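PDB 6WIL: hemolysin activator protein CdiB from Acinetobacter baumannii ACICU, which probably secretes its partner CdiA toxin across the outer membrane, as an Omp85-superfamily two-partner secretion transporter (TpsB) of contact-dependent growth inhibition. Local coordinates for residues L174-E179 with I323-Q328. Residues are numbered along the deposited sequence; the frame is centred on the assembly and turned at random.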
ATOM      1  N   LEU A 174      -6.139  14.567  10.960  1.00 35.91           N
ATOM      2  CA  LEU A 174      -5.083  15.432  10.441  1.00 49.42           C
ATOM      3  C   LEU A 174      -4.119  14.644   9.565  1.00 41.90           C
ATOM      4  O   LEU A 174      -3.732  15.098   8.481  1.00 32.62           O
ATOM      5  CB  LEU A 174      -4.328  16.101  11.589  1.00 41.41           C
ATOM      6  CG  LEU A 174      -5.110  16.980  12.566  1.00 53.86           C
ATOM      7  CD1 LEU A 174      -4.150  17.766  13.453  1.00 49.26           C
ATOM      8  CD2 LEU A 174      -6.051  17.910  11.822  1.00 46.93           C
ATOM      9  N   ASP A 175      -3.711  13.458  10.026  1.00 35.51           N
ATOM     10  CA  ASP A 175      -2.762  12.649   9.268  1.00 40.13           C
ATOM     11  C   ASP A 175      -3.373  12.154   7.964  1.00 41.05           C
ATOM     12  O   ASP A 175      -2.698  12.124   6.930  1.00 37.60           O
ATOM     13  CB  ASP A 175      -2.286  11.466  10.110  1.00 42.10           C
ATOM     14  CG  ASP A 175      -1.271  11.863  11.165  1.00 50.08           C
ATOM     15  OD1 ASP A 175      -0.851  13.040  11.190  1.00 54.01           O
ATOM     16  OD2 ASP A 175      -0.887  10.986  11.970  1.00 63.24           O
ATOM     17  N   GLN A 176      -4.644  11.751   7.999  1.00 33.60           N
ATOM     18  CA  GLN A 176      -5.314  11.309   6.783  1.00 40.00           C
ATOM     19  C   GLN A 176      -5.373  12.431   5.757  1.00 46.22           C
ATOM     20  O   GLN A 176      -4.989  12.250   4.595  1.00 34.77           O
ATOM     21  CB  GLN A 176      -6.717  10.808   7.112  1.00 30.39           C
ATOM     22  CG  GLN A 176      -7.416  10.181   5.928  1.00 33.49           C
ATOM     23  CD  GLN A 176      -6.692   8.942   5.430  1.00 47.98           C
ATOM     24  OE1 GLN A 176      -6.023   8.249   6.200  1.00 28.27           O
ATOM     25  NE2 GLN A 176      -6.816   8.662   4.135  1.00 38.31           N
ATOM     26  N   GLY A 177      -5.853  13.605   6.174  1.00 34.44           N
ATOM     27  CA  GLY A 177      -5.914  14.734   5.264  1.00 39.93           C
ATOM     28  C   GLY A 177      -4.545  15.169   4.777  1.00 38.07           C
ATOM     29  O   GLY A 177      -4.374  15.519   3.607  1.00 42.24           O
ATOM     30  N   LEU A 178      -3.550  15.149   5.666  1.00 31.94           N
ATOM     31  CA  LEU A 178      -2.188  15.466   5.254  1.00 38.84           C
ATOM     32  C   LEU A 178      -1.688  14.497   4.187  1.00 41.29           C
ATOM     33  O   LEU A 178      -1.023  14.907   3.229  1.00 37.81           O
ATOM     34  CB  LEU A 178      -1.266  15.455   6.471  1.00 37.58           C
ATOM     35  CG  LEU A 178       0.225  15.702   6.265  1.00 46.88           C
ATOM     36  CD1 LEU A 178       0.720  16.712   7.280  1.00 59.39           C
ATOM     37  CD2 LEU A 178       0.966  14.395   6.427  1.00 59.72           C
ATOM     38  N   GLU A 179      -1.999  13.205   4.332  1.00 28.21           N
ATOM     39  CA  GLU A 179      -1.559  12.228   3.341  1.00 34.31           C
ATOM     40  C   GLU A 179      -2.240  12.459   2.000  1.00 21.20           C
ATOM     41  O   GLU A 179      -1.610  12.325   0.945  1.00 29.35           O
ATOM     42  CB  GLU A 179      -1.831  10.810   3.839  1.00 37.42           C
ATOM     43  CG  GLU A 179      -0.658  10.170   4.551  1.00 60.59           C
ATOM     44  CD  GLU A 179      -1.073   8.966   5.373  1.00 68.15           C
ATOM     45  OE1 GLU A 179      -0.611   8.845   6.526  1.00 55.33           O
ATOM     46  OE2 GLU A 179      -1.876   8.148   4.872  1.00 69.87           O
ATOM     47  N   ILE A 323      -9.911   2.199   7.785  1.00 43.13           N
ATOM     48  CA  ILE A 323     -10.773   1.838   8.903  1.00 54.81           C
ATOM     49  C   ILE A 323     -10.054   2.084  10.226  1.00 57.44           C
ATOM     50  O   ILE A 323     -10.697   2.316  11.256  1.00 61.76           O
ATOM     51  CB  ILE A 323     -11.238   0.375   8.787  1.00 52.07           C
ATOM     52  CG1 ILE A 323     -10.039  -0.562   8.663  1.00 49.31           C
ATOM     53  CG2 ILE A 323     -12.164   0.193   7.596  1.00 42.84           C
ATOM     54  CD1 ILE A 323     -10.426  -2.012   8.523  1.00 47.01           C
ATOM     55  N   SER A 324      -8.722   2.044  10.207  1.00 46.82           N
ATOM     56  CA  SER A 324      -7.928   2.229  11.413  1.00 45.48           C
ATOM     57  C   SER A 324      -6.536   2.714  11.037  1.00 43.56           C
ATOM     58  O   SER A 324      -5.933   2.204  10.089  1.00 34.08           O
ATOM     59  CB  SER A 324      -7.825   0.928  12.216  1.00 46.51           C
ATOM     60  OG  SER A 324      -6.650   0.909  13.009  1.00 46.03           O
ATOM     61  N   ARG A 325      -6.025   3.681  11.797  1.00 37.25           N
ATOM     62  CA  ARG A 325      -4.677   4.177  11.562  1.00 43.23           C
ATOM     63  C   ARG A 325      -4.110   4.746  12.853  1.00 42.34           C
ATOM     64  O   ARG A 325      -4.839   5.048  13.800  1.00 43.58           O
ATOM     65  CB  ARG A 325      -4.650   5.241  10.461  1.00 34.59           C
ATOM     66  CG  ARG A 325      -5.294   6.557  10.840  1.00 32.46           C
ATOM     67  CD  ARG A 325      -5.016   7.586   9.765  1.00 32.92           C
ATOM     68  NE  ARG A 325      -3.588   7.879   9.677  1.00 39.94           N
ATOM     69  CZ  ARG A 325      -2.942   8.120   8.542  1.00 46.38           C
ATOM     70  NH1 ARG A 325      -3.590   8.087   7.384  1.00 43.94           N
ATOM     71  NH2 ARG A 325      -1.641   8.377   8.565  1.00 43.69           N
ATOM     72  N   SER A 326      -2.791   4.894  12.867  1.00 44.85           N
ATOM     73  CA  SER A 326      -2.088   5.537  13.969  1.00 36.98           C
ATOM     74  C   SER A 326      -0.735   5.996  13.451  1.00 43.26           C
ATOM     75  O   SER A 326      -0.436   5.897  12.256  1.00 53.16           O
ATOM     76  CB  SER A 326      -1.917   4.591  15.159  1.00 47.02           C
ATOM     77  OG  SER A 326      -0.755   3.795  14.990  1.00 47.18           O
ATOM     78  N   GLY A 327       0.098   6.479  14.372  1.00 51.12           N
ATOM     79  CA  GLY A 327       1.448   6.866  14.012  1.00 43.76           C
ATOM     80  C   GLY A 327       2.303   5.718  13.517  1.00 55.58           C
ATOM     81  O   GLY A 327       3.334   5.957  12.886  1.00 56.52           O
ATOM     82  N   GLN A 328       1.895   4.472  13.777  1.00 53.98           N
ATOM     83  CA  GLN A 328       2.695   3.319  13.385  1.00 61.87           C
ATOM     84  C   GLN A 328       1.939   2.309  12.528  1.00 59.95           C
ATOM     85  O   GLN A 328       2.501   1.252  12.210  1.00 54.18           O
ATOM     86  CB  GLN A 328       3.258   2.614  14.624  1.00 56.55           C
ATOM     87  CG  GLN A 328       3.978   3.544  15.579  1.00 66.20           C
ATOM     88  CD  GLN A 328       5.084   2.853  16.341  1.00 75.05           C
ATOM     89  OE1 GLN A 328       6.224   2.789  15.880  1.00 79.60           O
ATOM     90  NE2 GLN A 328       4.755   2.331  17.517  1.00 89.57           N
TER
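Arg325, near the end of barrel strand 308-326, reaches across to Asp175, Gln176 and Glu179 on POTRA helix 171-181. The contact joins the 16-stranded β-barrel to a POTRA domain, two hallmarks of TpsB transporters. Helix 174-179 and strand 323-326 run almost at right angles (93°), and their axes approach to 9.8 Å. The long side chain of Arg325 is met by the polar ends of Gln176 and Glu179. The tight part is the guanidinium of Arg325. Arg325 NH1 donates a bent bond to Gln176 OE1 at 2.7 Å, in the guanidinium plane but from above the amide carbonyl plane. Arg325 NH1 also donates to Glu179 OE2 at 3.0 Å, in a nearly straight bond. Arg325 NH2 and Glu179 OE1 complete the salt bridge, although their modelled separation is doubtfully short. Lys330 also pairs with Glu179 OE2, so this carboxylate may offset two positive charges. Asp175 CB and the backbone N of Gln176 lie over one guanidinium face. Tyr35 holds Asp175 OD2 by a hydrogen bond. The looser side is the turn that follows. Ser326 points away from the helix and is partly exposed, as are Gly327 and Gln328. An ST turn forms here, with Gln328 N donating to Ser326 OG. In the buried part, the Gln176 chain bends at chi2 (63°), which turns OE1 toward the guanidinium edge. Its amide plane stands 69° from the guanidinium plane, and Asp175 CB packs 3.5 Å from Arg325 NH2.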